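Beta-N-acetylhexosaminidase (Thermotoga neapolitana, PDB 5C0Q) probably hydrolyses terminal non-reducing N-acetyl-D-hexosamine residues from N-acetyl-beta-D-hexosaminides, as a family 3 glycoside hydrolase. Local coordinates at residues R331-T336 with S443-H448; V348-S353 with I400-V405; F45-N50 with L324-A329. All coordinates share one frame; numbering follows the deposited sequence.

Contact 1 (R331-T336 with S443-H448); sequences RAIECT and SVVITH. With ZN (zinc ion), chain N.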
ATOM      1  N   ARG B 331      -6.312  22.501  -2.566  1.00 17.25           N
ATOM      2  CA  ARG B 331      -7.457  23.305  -2.869  1.00 15.18           C
ATOM      3  C   ARG B 331      -8.403  23.474  -1.661  1.00 17.22           C
ATOM      4  O   ARG B 331      -9.190  24.372  -1.652  1.00 20.09           O
ATOM      5  CB  ARG B 331      -8.175  22.709  -4.092  1.00 17.65           C
ATOM      6  CG  ARG B 331      -7.721  23.282  -5.435  1.00 13.84           C
ATOM      7  CD  ARG B 331      -7.520  22.261  -6.508  1.00 15.59           C
ATOM      8  NE  ARG B 331      -8.599  22.259  -7.460  1.00 20.81           N
ATOM      9  CZ  ARG B 331      -8.515  22.208  -8.785  1.00 18.25           C
ATOM     10  NH1 ARG B 331      -7.372  22.115  -9.404  1.00 19.98           N
ATOM     11  NH2 ARG B 331      -9.624  22.236  -9.492  1.00 18.64           N
ATOM     12  N   ALA B 332      -8.298  22.617  -0.651  1.00 19.48           N
ATOM     13  CA  ALA B 332      -9.139  22.678   0.524  1.00 15.72           C
ATOM     14  C   ALA B 332      -8.585  23.603   1.587  1.00 19.08           C
ATOM     15  O   ALA B 332      -9.079  23.627   2.713  1.00 23.37           O
ATOM     16  CB  ALA B 332      -9.320  21.318   1.112  1.00 13.46           C
ATOM     17  N   ILE B 333      -7.596  24.401   1.235  1.00 19.30           N
ATOM     18  CA  ILE B 333      -6.996  25.284   2.205  1.00 23.45           C
ATOM     19  C   ILE B 333      -7.520  26.707   2.051  1.00 25.96           C
ATOM     20  O   ILE B 333      -7.504  27.262   0.967  1.00 28.61           O
ATOM     21  CB  ILE B 333      -5.473  25.221   2.094  1.00 25.06           C
ATOM     22  CG1 ILE B 333      -5.029  23.967   2.844  1.00 19.69           C
ATOM     23  CG2 ILE B 333      -4.821  26.437   2.727  1.00 22.19           C
ATOM     24  CD1 ILE B 333      -3.807  23.519   2.470  1.00 21.33           C
ATOM     25  N   GLU B 334      -8.080  27.236   3.137  1.00 27.43           N
ATOM     26  CA  GLU B 334      -8.546  28.620   3.216  1.00 28.39           C
ATOM     27  C   GLU B 334      -7.581  29.360   4.188  1.00 30.19           C
ATOM     28  O   GLU B 334      -7.163  28.831   5.225  1.00 27.94           O
ATOM     29  CB  GLU B 334     -10.011  28.730   3.706  1.00 23.73           C
ATOM     30  CG  GLU B 334     -11.046  27.660   3.235  1.00 26.42           C
ATOM     31  CD  GLU B 334     -12.477  27.790   3.907  1.00 41.07           C
ATOM     32  OE1 GLU B 334     -13.289  26.837   3.862  1.00 38.78           O
ATOM     33  OE2 GLU B 334     -12.771  28.782   4.605  1.00 45.49           O
ATOM     34  N   CYS B 335      -7.154  30.548   3.834  1.00 30.47           N
ATOM     35  CA  CYS B 335      -6.306  31.280   4.748  1.00 31.31           C
ATOM     36  C   CYS B 335      -6.666  32.756   4.802  1.00 33.41           C
ATOM     37  O   CYS B 335      -7.162  33.308   3.838  1.00 39.43           O
ATOM     38  CB  CYS B 335      -4.859  31.088   4.359  1.00 36.17           C
ATOM     39  SG  CYS B 335      -4.579  31.815   2.820  1.00 45.18           S
ATOM     40  N   THR B 336      -6.404  33.405   5.926  1.00 33.20           N
ATOM     41  CA  THR B 336      -6.482  34.868   5.966  1.00 33.68           C
ATOM     42  C   THR B 336      -5.192  35.473   5.418  1.00 37.51           C
ATOM     43  O   THR B 336      -4.262  34.761   5.078  1.00 38.82           O
ATOM     44  CB  THR B 336      -6.753  35.419   7.391  1.00 32.17           C
ATOM     45  OG1 THR B 336      -5.709  35.018   8.295  1.00 32.45           O
ATOM     46  CG2 THR B 336      -8.092  34.929   7.911  1.00 28.49           C
ATOM     47  N   SER B 443      -5.050  35.673  12.694  1.00 27.19           N
ATOM     48  CA  SER B 443      -4.524  35.005  11.515  1.00 25.64           C
ATOM     49  C   SER B 443      -4.924  33.538  11.511  1.00 26.00           C
ATOM     50  O   SER B 443      -4.604  32.803  12.438  1.00 23.80           O
ATOM     51  CB  SER B 443      -3.024  35.161  11.470  1.00 21.64           C
ATOM     52  OG  SER B 443      -2.721  36.413  10.932  1.00 29.41           O
ATOM     53  N   VAL B 444      -5.663  33.127  10.483  1.00 23.19           N
ATOM     54  CA  VAL B 444      -6.226  31.789  10.491  1.00 23.21           C
ATOM     55  C   VAL B 444      -6.008  31.029   9.165  1.00 25.41           C
ATOM     56  O   VAL B 444      -6.180  31.562   8.080  1.00 27.79           O
ATOM     57  CB  VAL B 444      -7.728  31.826  10.831  1.00 22.25           C
ATOM     58  CG1 VAL B 444      -8.354  30.458  10.676  1.00 25.18           C
ATOM     59  CG2 VAL B 444      -7.943  32.282  12.248  1.00 22.67           C
ATOM     60  N   VAL B 445      -5.588  29.782   9.293  1.00 23.83           N
ATOM     61  CA  VAL B 445      -5.520  28.825   8.207  1.00 23.20           C
ATOM     62  C   VAL B 445      -6.467  27.684   8.503  1.00 23.72           C
ATOM     63  O   VAL B 445      -6.396  27.110   9.578  1.00 22.87           O
ATOM     64  CB  VAL B 445      -4.079  28.248   8.031  1.00 22.41           C
ATOM     65  CG1 VAL B 445      -4.060  27.088   7.032  1.00 19.59           C
ATOM     66  CG2 VAL B 445      -3.133  29.317   7.638  1.00 21.43           C
ATOM     67  N   ILE B 446      -7.368  27.370   7.578  1.00 22.88           N
ATOM     68  CA  ILE B 446      -8.207  26.191   7.736  1.00 23.71           C
ATOM     69  C   ILE B 446      -7.778  25.126   6.740  1.00 22.05           C
ATOM     70  O   ILE B 446      -7.719  25.378   5.554  1.00 23.26           O
ATOM     71  CB  ILE B 446      -9.693  26.507   7.546  1.00 26.33           C
ATOM     72  CG1 ILE B 446     -10.117  27.610   8.520  1.00 24.53           C
ATOM     73  CG2 ILE B 446     -10.535  25.233   7.698  1.00 22.23           C
ATOM     74  CD1 ILE B 446     -11.411  28.209   8.197  1.00 26.42           C
ATOM     75  N   THR B 447      -7.464  23.944   7.230  1.00 19.52           N
ATOM     76  CA  THR B 447      -6.982  22.876   6.384  1.00 20.65           C
ATOM     77  C   THR B 447      -8.043  21.886   6.015  1.00 21.30           C
ATOM     78  O   THR B 447      -7.915  21.200   5.026  1.00 22.73           O
ATOM     79  CB  THR B 447      -5.872  22.095   7.043  1.00 20.37           C
ATOM     80  OG1 THR B 447      -6.292  21.765   8.369  1.00 25.42           O
ATOM     81  CG2 THR B 447      -4.607  22.898   7.091  1.00 21.62           C
ATOM     82  N   HIS B 448      -9.045  21.758   6.868  1.00 22.63           N
ATOM     83  CA  HIS B 448     -10.104  20.778   6.707  1.00 22.80           C
ATOM     84  C   HIS B 448      -9.584  19.362   6.845  1.00 19.72           C
ATOM     85  O   HIS B 448     -10.276  18.430   6.481  1.00 23.67           O
ATOM     86  CB  HIS B 448     -10.821  20.919   5.358  1.00 20.09           C
ATOM     87  CG  HIS B 448     -11.434  22.260   5.128  1.00 18.65           C
ATOM     88  ND1 HIS B 448     -10.885  23.193   4.278  1.00 21.61           N
ATOM     89  CD2 HIS B 448     -12.539  22.834   5.655  1.00 18.61           C
ATOM     90  CE1 HIS B 448     -11.642  24.273   4.272  1.00 23.65           C
ATOM     91  NE2 HIS B 448     -12.655  24.077   5.093  1.00 23.02           N
TER
HETATM   92 ZN    ZN N1010     -14.506  25.483   5.431  1.00 48.28          ZN

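Contact 2 (V348-S353 with I400-V405); sequences VLLVPS and IFDFVV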
ATOM      1  N   VAL B 348       7.573  28.816  17.027  1.00 20.00           N
ATOM      2  CA  VAL B 348       7.285  27.893  18.099  1.00 21.06           C
ATOM      3  C   VAL B 348       6.050  27.090  17.677  1.00 21.70           C
ATOM      4  O   VAL B 348       5.055  27.667  17.291  1.00 22.92           O
ATOM      5  CB  VAL B 348       7.058  28.680  19.447  1.00 23.78           C
ATOM      6  CG1 VAL B 348       6.706  27.775  20.610  1.00 21.76           C
ATOM      7  CG2 VAL B 348       8.279  29.512  19.787  1.00 20.36           C
ATOM      8  N   LEU B 349       6.106  25.763  17.746  1.00 20.54           N
ATOM      9  CA  LEU B 349       4.961  24.953  17.329  1.00 22.67           C
ATOM     10  C   LEU B 349       4.169  24.504  18.537  1.00 25.23           C
ATOM     11  O   LEU B 349       4.702  23.904  19.459  1.00 26.74           O
ATOM     12  CB  LEU B 349       5.380  23.721  16.505  1.00 21.45           C
ATOM     13  CG  LEU B 349       6.260  23.916  15.265  1.00 22.48           C
ATOM     14  CD1 LEU B 349       6.572  22.592  14.563  1.00 18.05           C
ATOM     15  CD2 LEU B 349       5.626  24.882  14.302  1.00 21.45           C
ATOM     16  N   LEU B 350       2.869  24.709  18.467  1.00 23.35           N
ATOM     17  CA  LEU B 350       1.969  24.242  19.486  1.00 23.87           C
ATOM     18  C   LEU B 350       1.175  23.121  18.850  1.00 26.05           C
ATOM     19  O   LEU B 350       0.357  23.346  17.963  1.00 27.25           O
ATOM     20  CB  LEU B 350       1.047  25.380  19.947  1.00 23.88           C
ATOM     21  CG  LEU B 350       1.654  26.568  20.708  1.00 25.93           C
ATOM     22  CD1 LEU B 350       0.602  27.535  21.193  1.00 27.61           C
ATOM     23  CD2 LEU B 350       2.448  26.097  21.873  1.00 32.24           C
ATOM     24  N   VAL B 351       1.419  21.907  19.296  1.00 22.87           N
ATOM     25  CA  VAL B 351       0.839  20.777  18.638  1.00 24.53           C
ATOM     26  C   VAL B 351       0.081  19.940  19.645  1.00 26.42           C
ATOM     27  O   VAL B 351       0.559  19.719  20.738  1.00 28.88           O
ATOM     28  CB  VAL B 351       1.933  19.929  17.908  1.00 23.59           C
ATOM     29  CG1 VAL B 351       1.333  18.687  17.313  1.00 25.85           C
ATOM     30  CG2 VAL B 351       2.589  20.730  16.826  1.00 17.24           C
ATOM     31  N   PRO B 352      -1.129  19.505  19.289  1.00 26.55           N
ATOM     32  CA  PRO B 352      -1.923  18.645  20.157  1.00 26.38           C
ATOM     33  C   PRO B 352      -1.116  17.474  20.669  1.00 26.80           C
ATOM     34  O   PRO B 352      -0.327  16.917  19.956  1.00 32.76           O
ATOM     35  CB  PRO B 352      -3.049  18.195  19.246  1.00 26.51           C
ATOM     36  CG  PRO B 352      -3.234  19.369  18.363  1.00 28.59           C
ATOM     37  CD  PRO B 352      -1.882  19.919  18.101  1.00 26.00           C
ATOM     38  N   SER B 353      -1.357  17.101  21.909  1.00 35.60           N
ATOM     39  CA  SER B 353      -0.494  16.190  22.625  1.00 32.75           C
ATOM     40  C   SER B 353      -0.482  14.744  22.199  1.00 36.78           C
ATOM     41  O   SER B 353       0.511  14.077  22.435  1.00 47.53           O
ATOM     42  CB  SER B 353      -0.840  16.223  24.106  1.00 36.57           C
ATOM     43  OG  SER B 353      -0.476  15.004  24.703  1.00 41.70           O
ATOM     44  N   ILE B 400       4.446  32.189  16.236  1.00 21.09           N
ATOM     45  CA  ILE B 400       3.863  31.042  16.891  1.00 21.13           C
ATOM     46  C   ILE B 400       2.869  30.347  15.982  1.00 21.91           C
ATOM     47  O   ILE B 400       2.041  31.003  15.372  1.00 24.14           O
ATOM     48  CB  ILE B 400       3.184  31.472  18.176  1.00 24.92           C
ATOM     49  CG1 ILE B 400       4.092  32.442  18.921  1.00 24.08           C
ATOM     50  CG2 ILE B 400       2.776  30.268  18.999  1.00 22.21           C
ATOM     51  CD1 ILE B 400       3.604  32.848  20.266  1.00 29.11           C
ATOM     52  N   PHE B 401       2.933  29.029  15.889  1.00 18.93           N
ATOM     53  CA  PHE B 401       1.917  28.307  15.127  1.00 19.24           C
ATOM     54  C   PHE B 401       1.018  27.532  16.072  1.00 21.74           C
ATOM     55  O   PHE B 401       1.473  26.598  16.714  1.00 20.38           O
ATOM     56  CB  PHE B 401       2.517  27.310  14.132  1.00 19.34           C
ATOM     57  CG  PHE B 401       3.169  27.932  12.926  1.00 21.23           C
ATOM     58  CD1 PHE B 401       3.080  29.280  12.672  1.00 20.22           C
ATOM     59  CD2 PHE B 401       3.862  27.145  12.030  1.00 18.58           C
ATOM     60  CE1 PHE B 401       3.703  29.823  11.572  1.00 19.83           C
ATOM     61  CE2 PHE B 401       4.473  27.690  10.929  1.00 19.13           C
ATOM     62  CZ  PHE B 401       4.407  29.027  10.704  1.00 18.41           C
ATOM     63  N   ASP B 402      -0.257  27.896  16.161  1.00 21.34           N
ATOM     64  CA  ASP B 402      -1.174  27.118  16.995  1.00 23.63           C
ATOM     65  C   ASP B 402      -1.975  26.124  16.162  1.00 23.37           C
ATOM     66  O   ASP B 402      -2.801  26.496  15.358  1.00 25.03           O
ATOM     67  CB  ASP B 402      -2.106  28.033  17.777  1.00 23.54           C
ATOM     68  CG  ASP B 402      -2.946  27.288  18.815  1.00 24.08           C
ATOM     69  OD1 ASP B 402      -2.775  26.079  19.055  1.00 24.52           O
ATOM     70  OD2 ASP B 402      -3.790  27.945  19.421  1.00 25.89           O
ATOM     71  N   PHE B 403      -1.721  24.847  16.372  1.00 23.77           N
ATOM     72  CA  PHE B 403      -2.449  23.820  15.646  1.00 23.78           C
ATOM     73  C   PHE B 403      -3.635  23.429  16.463  1.00 24.21           C
ATOM     74  O   PHE B 403      -3.609  22.493  17.248  1.00 23.42           O
ATOM     75  CB  PHE B 403      -1.545  22.618  15.324  1.00 22.66           C
ATOM     76  CG  PHE B 403      -0.548  22.916  14.275  1.00 21.65           C
ATOM     77  CD1 PHE B 403      -0.869  22.763  12.947  1.00 20.52           C
ATOM     78  CD2 PHE B 403       0.683  23.459  14.605  1.00 21.01           C
ATOM     79  CE1 PHE B 403       0.040  23.076  11.976  1.00 20.31           C
ATOM     80  CE2 PHE B 403       1.581  23.785  13.632  1.00 22.46           C
ATOM     81  CZ  PHE B 403       1.259  23.604  12.322  1.00 19.35           C
ATOM     82  N   VAL B 404      -4.688  24.193  16.239  1.00 24.92           N
ATOM     83  CA  VAL B 404      -5.879  24.143  17.054  1.00 25.07           C
ATOM     84  C   VAL B 404      -6.740  22.900  16.880  1.00 30.17           C
ATOM     85  O   VAL B 404      -7.267  22.636  15.818  1.00 30.24           O
ATOM     86  CB  VAL B 404      -6.718  25.336  16.756  1.00 24.40           C
ATOM     87  CG1 VAL B 404      -7.969  25.300  17.599  1.00 30.13           C
ATOM     88  CG2 VAL B 404      -5.901  26.578  16.982  1.00 24.26           C
ATOM     89  N   VAL B 405      -6.947  22.185  17.967  1.00 35.59           N
ATOM     90  CA  VAL B 405      -7.913  21.114  17.996  1.00 30.17           C
ATOM     91  C   VAL B 405      -8.896  21.318  19.139  1.00 41.72           C
ATOM     92  O   VAL B 405      -8.501  21.456  20.302  1.00 40.64           O
ATOM     93  CB  VAL B 405      -7.250  19.777  18.143  1.00 31.12           C
ATOM     94  CG1 VAL B 405      -8.256  18.737  18.524  1.00 29.56           C
ATOM     95  CG2 VAL B 405      -6.578  19.409  16.848  1.00 34.80           C
TER

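Contact 3 (F45-N50 with L324-A329); sequences FLDFMN and LIAEVA. With ZN (zinc ion), chain R.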
ATOM      1  N   PHE B  45       5.846  12.120  -1.819  1.00 14.95           N
ATOM      2  CA  PHE B  45       5.506  11.284  -2.946  1.00 12.67           C
ATOM      3  C   PHE B  45       4.300  11.820  -3.727  1.00 14.58           C
ATOM      4  O   PHE B  45       4.374  11.993  -4.948  1.00 13.28           O
ATOM      5  CB  PHE B  45       5.254   9.869  -2.446  1.00 13.18           C
ATOM      6  CG  PHE B  45       4.681   8.951  -3.466  1.00 13.94           C
ATOM      7  CD1 PHE B  45       5.385   8.641  -4.609  1.00 15.14           C
ATOM      8  CD2 PHE B  45       3.436   8.371  -3.277  1.00 14.48           C
ATOM      9  CE1 PHE B  45       4.844   7.793  -5.553  1.00 16.01           C
ATOM     10  CE2 PHE B  45       2.906   7.502  -4.205  1.00 14.69           C
ATOM     11  CZ  PHE B  45       3.590   7.225  -5.348  1.00 14.34           C
ATOM     12  N   LEU B  46       3.208  12.124  -3.007  1.00 14.57           N
ATOM     13  CA  LEU B  46       2.005  12.622  -3.611  1.00 10.02           C
ATOM     14  C   LEU B  46       2.184  13.964  -4.259  1.00 13.77           C
ATOM     15  O   LEU B  46       1.738  14.162  -5.366  1.00 14.90           O
ATOM     16  CB  LEU B  46       0.892  12.682  -2.590  1.00 12.56           C
ATOM     17  CG  LEU B  46       0.471  11.319  -2.081  1.00 11.54           C
ATOM     18  CD1 LEU B  46      -0.576  11.495  -1.103  1.00 11.42           C
ATOM     19  CD2 LEU B  46       0.041  10.430  -3.228  1.00 12.49           C
ATOM     20  N   ASP B  47       2.872  14.875  -3.594  1.00 15.82           N
ATOM     21  CA  ASP B  47       3.124  16.159  -4.185  1.00 11.52           C
ATOM     22  C   ASP B  47       4.013  16.010  -5.403  1.00 13.91           C
ATOM     23  O   ASP B  47       3.819  16.697  -6.379  1.00 16.44           O
ATOM     24  CB  ASP B  47       3.742  17.133  -3.170  1.00 14.96           C
ATOM     25  CG  ASP B  47       3.654  18.586  -3.630  1.00 16.26           C
ATOM     26  OD1 ASP B  47       2.658  18.963  -4.256  1.00 18.41           O
ATOM     27  OD2 ASP B  47       4.555  19.375  -3.375  1.00 17.77           O
ATOM     28  N   PHE B  48       5.022  15.142  -5.331  1.00 14.68           N
ATOM     29  CA  PHE B  48       5.881  14.845  -6.490  1.00 13.15           C
ATOM     30  C   PHE B  48       5.050  14.302  -7.671  1.00 12.95           C
ATOM     31  O   PHE B  48       5.158  14.791  -8.764  1.00 14.16           O
ATOM     32  CB  PHE B  48       6.989  13.869  -6.092  1.00 12.54           C
ATOM     33  CG  PHE B  48       8.133  13.781  -7.066  1.00 12.93           C
ATOM     34  CD1 PHE B  48       8.251  14.664  -8.112  1.00 12.76           C
ATOM     35  CD2 PHE B  48       9.104  12.809  -6.912  1.00 10.60           C
ATOM     36  CE1 PHE B  48       9.268  14.573  -8.982  1.00 12.84           C
ATOM     37  CE2 PHE B  48      10.152  12.728  -7.770  1.00 11.80           C
ATOM     38  CZ  PHE B  48      10.240  13.613  -8.812  1.00 13.89           C
ATOM     39  N   MET B  49       4.192  13.327  -7.430  1.00 12.99           N
ATOM     40  CA  MET B  49       3.348  12.818  -8.495  1.00 14.05           C
ATOM     41  C   MET B  49       2.446  13.929  -9.076  1.00 17.90           C
ATOM     42  O   MET B  49       2.293  14.045 -10.285  1.00 22.25           O
ATOM     43  CB  MET B  49       2.519  11.650  -8.020  1.00 13.55           C
ATOM     44  CG  MET B  49       3.315  10.366  -7.807  1.00 15.44           C
ATOM     45  SD  MET B  49       4.128   9.691  -9.303  1.00 26.46           S
ATOM     46  CE  MET B  49       2.767   9.612 -10.399  1.00 20.68           C
ATOM     47  N   ASN B  50       1.904  14.784  -8.228  1.00 16.80           N
ATOM     48  CA  ASN B  50       1.165  15.925  -8.711  1.00 18.59           C
ATOM     49  C   ASN B  50       1.958  16.847  -9.669  1.00 19.31           C
ATOM     50  O   ASN B  50       1.473  17.254 -10.720  1.00 28.26           O
ATOM     51  CB  ASN B  50       0.679  16.728  -7.519  1.00 17.97           C
ATOM     52  CG  ASN B  50      -0.156  17.883  -7.914  1.00 23.68           C
ATOM     53  OD1 ASN B  50      -1.232  17.729  -8.461  1.00 28.19           O
ATOM     54  ND2 ASN B  50       0.368  19.072  -7.695  1.00 34.12           N
ATOM     55  N   LEU B 324      -3.581  13.476  -7.434  1.00 13.81           N
ATOM     56  CA  LEU B 324      -4.878  14.103  -7.283  1.00 14.00           C
ATOM     57  C   LEU B 324      -5.071  14.428  -5.829  1.00 16.91           C
ATOM     58  O   LEU B 324      -5.678  15.446  -5.479  1.00 20.40           O
ATOM     59  CB  LEU B 324      -6.027  13.206  -7.763  1.00 14.99           C
ATOM     60  CG  LEU B 324      -6.293  11.923  -6.980  1.00 15.73           C
ATOM     61  CD1 LEU B 324      -7.393  12.120  -5.962  1.00 13.12           C
ATOM     62  CD2 LEU B 324      -6.599  10.724  -7.891  1.00 15.19           C
ATOM     63  N   ILE B 325      -4.520  13.563  -4.986  1.00 17.78           N
ATOM     64  CA  ILE B 325      -4.643  13.709  -3.560  1.00 14.66           C
ATOM     65  C   ILE B 325      -3.984  14.979  -3.094  1.00 13.87           C
ATOM     66  O   ILE B 325      -4.520  15.683  -2.238  1.00 19.26           O
ATOM     67  CB  ILE B 325      -4.050  12.516  -2.845  1.00 16.28           C
ATOM     68  CG1 ILE B 325      -4.910  11.300  -3.143  1.00 13.42           C
ATOM     69  CG2 ILE B 325      -3.919  12.773  -1.345  1.00 14.31           C
ATOM     70  CD1 ILE B 325      -4.322  10.024  -2.719  1.00 13.11           C
ATOM     71  N   ALA B 326      -2.853  15.298  -3.699  1.00 15.34           N
ATOM     72  CA  ALA B 326      -2.166  16.525  -3.349  1.00 15.41           C
ATOM     73  C   ALA B 326      -2.964  17.726  -3.794  1.00 16.14           C
ATOM     74  O   ALA B 326      -2.892  18.733  -3.129  1.00 20.68           O
ATOM     75  CB  ALA B 326      -0.727  16.570  -3.934  1.00 12.72           C
ATOM     76  N   GLU B 327      -3.712  17.636  -4.897  1.00 16.35           N
ATOM     77  CA  GLU B 327      -4.558  18.758  -5.348  1.00 17.51           C
ATOM     78  C   GLU B 327      -5.752  18.977  -4.414  1.00 17.96           C
ATOM     79  O   GLU B 327      -6.115  20.088  -4.127  1.00 20.85           O
ATOM     80  CB  GLU B 327      -5.082  18.568  -6.780  1.00 16.25           C
ATOM     81  CG  GLU B 327      -4.228  19.176  -7.848  1.00 26.17           C
ATOM     82  CD  GLU B 327      -4.180  20.703  -7.874  1.00 37.90           C
ATOM     83  OE1 GLU B 327      -5.235  21.325  -8.036  1.00 31.40           O
ATOM     84  OE2 GLU B 327      -3.076  21.300  -7.799  1.00 43.44           O
ATOM     85  N   VAL B 328      -6.365  17.900  -3.961  1.00 16.93           N
ATOM     86  CA  VAL B 328      -7.482  18.017  -3.060  1.00 14.74           C
ATOM     87  C   VAL B 328      -7.015  18.776  -1.823  1.00 16.56           C
ATOM     88  O   VAL B 328      -7.688  19.707  -1.381  1.00 20.16           O
ATOM     89  CB  VAL B 328      -8.069  16.639  -2.691  1.00 13.97           C
ATOM     90  CG1 VAL B 328      -8.994  16.742  -1.573  1.00 12.69           C
ATOM     91  CG2 VAL B 328      -8.759  16.047  -3.865  1.00 14.06           C
ATOM     92  N   ALA B 329      -5.864  18.376  -1.288  1.00 18.86           N
ATOM     93  CA  ALA B 329      -5.307  18.988  -0.103  1.00 15.57           C
ATOM     94  C   ALA B 329      -4.979  20.442  -0.338  1.00 16.96           C
ATOM     95  O   ALA B 329      -5.330  21.278   0.451  1.00 21.23           O
ATOM     96  CB  ALA B 329      -4.101  18.254   0.332  1.00 16.18           C
TER
HETATM   97 ZN    ZN R1004      -2.815  22.903  -8.338  1.00 63.41          ZN

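Contact 1 (R331-T336 with S443-H448)
Glu334 and Ile446 form an antiparallel hydrogen-bonded pair, Glu334 N to Ile446 O at 3.1 Å and Ile446 N to Glu334 O at 2.8 Å, followed by Cys335 and Val445 as a non-hydrogen-bonded pair. Further on, Thr336 and Val444 are joined by two bonds: Thr336 N gives to Val444 O at 2.8 Å, and Val444 N gives to Thr336 OG1 at 2.9 Å, so a hydroxyl stands in for a carbonyl where the strand pairing runs out.

On the Cys335 face, Cys335 CB rests 4.1 Å from Val445 CG2, and the sulfur is tied by a disulfide to Cys466. On the Glu334 face the carboxylate runs out on an extended chain (chi2 174°) beyond Ile446 to the edge of the His448 ring, the two planes turned 48° apart. Glu334 OE1 and His448 NE2 bind the same zinc ion, each at 2.4 Å. Ile446 CG2 lies over one face of that ring, and ND1 points at Ala332 O, in a bond modelled doubtfully short. Lys86 of the second subunit adds its NZ to the same zinc ion. This is an antiparallel pairing at the edge of the mixed sheet, with an intersubunit zinc site built on it.

Contact 2 (V348-S353 with I400-V405)
Leu349 holds CG anti to its own carbonyl carbon, beside the backbone N (chi1 -54°), and Phe401 does likewise (chi1 -73°), which lays the two side chains next to each other, pointing the same way. Leu349 CD2 comes within 3.7 Å of Phe401 CD2, approaching the ring obliquely. The same methyl also reaches the edge of the Phe403 ring, 4.2 Å from Phe403 CE2, and Val351 CG2 stands 4.0 Å from Phe403 CD2. This face of the sheet is packed against helices 363-377 and 452-463, and Phe428 of the next strand stacks on Phe403 and meets Phe401 edge to face.

On the other face the Leu350 and Ile400 side chains slant across each other, Leu350 CD1 4.1 Å from Ile400 CG2. Asp402 sits beside Leu350, its OD2 engaged by His417.

Between the faces, the parallel backbones are joined by Phe401 N to Val348 O, almost straight at 176°, and then by Leu350, whose N gives to Phe401 O and whose O receives Phe403 N. The next bond in the series would come from residue 352, but Pro352 has no N-H: its CD lies 3.2 Å from Phe403 O, which takes the hydroxyl of Tyr386 instead. Pro352 CG packs 3.7 Å from Val405 CG2 as the strands part. With an alanine in place of this proline, the packing against Val405 CG2 is likely to be lost, leaving a gap at the corner and a more mobile strand end.

Chemically, then, the pairing is a stretch of parallel sheet within an alpha/beta domain: backbone polarity is spent on strand-to-strand bonds and on Tyr386, the flanks are almost wholly hydrocarbon, and the buried carboxylate of Asp402 shares a hydrogen bond with His417 that probably helps to offset the cost of burying it.

Contact 3 (F45-N50 with L324-A329)
Leu46 and Ile325 make the apolar part of this crossing: Leu46 CD1 reaches Ile325 CG2 at 3.6 Å, the two branched side chains meeting at a slant. Beside them Ala326 presents its one methyl to the other helix in plain van der Waals packing: Ala326 CB lies 3.9 Å from both Asp47 CA and Asn50 CB, and also rests on the backbone, 3.7 Å from Leu46 O. A residue this small lets the backbones come near, with Ala326 CA and Asp47 CA 5.4 Å apart and the axes 7.9 Å apart at a signed crossing angle of -100°.

Helix 42-52 connects strands 31-34 and 59-62 of the parallel barrel, a beta-alpha-beta unit of the TIM-barrel type expected of family 3 glycoside hydrolases. Helix 324-331, lying almost perpendicular to it, leads out of the barrel to the sheet of the C-terminal part.

No hydrogen bond joins the two helices; the polar groups find partners elsewhere. Asp47 is bound by Lys457 through a salt bridge and by the hydroxyl of Tyr456, both on helix 452-463. Glu327 bends at chi2 (-68°), bringing its OE2 onto a zinc ion that Glu330 also binds, though the modelled metal bond is doubtfully short. Glu327 OE1 forms a salt bridge with Arg331. Phe91 of the second subunit packs on Glu327, and Ser77 of that subunit on Ile325.

Overall arrangement
Contact 3 closes first along the chain, joining helix 42-52 of the barrel to helix 324-331. That helix runs directly into strand 334-335, the start of contact 1, whose other strand comes only near the C-terminus; contact 2 falls between those two strands in sequence. Contacts 1 and 2 belong to the same mixed sheet, centres about 15 Å apart, while contact 3 lies about 17 Å from contact 1 and 24 Å from contact 2, centre to centre. Helix 452-463 packs against all three, tying the barrel's junction to the sheet. Contacts 1 and 3 also meet the second subunit, so the passage between the domains is part of the dimer interface.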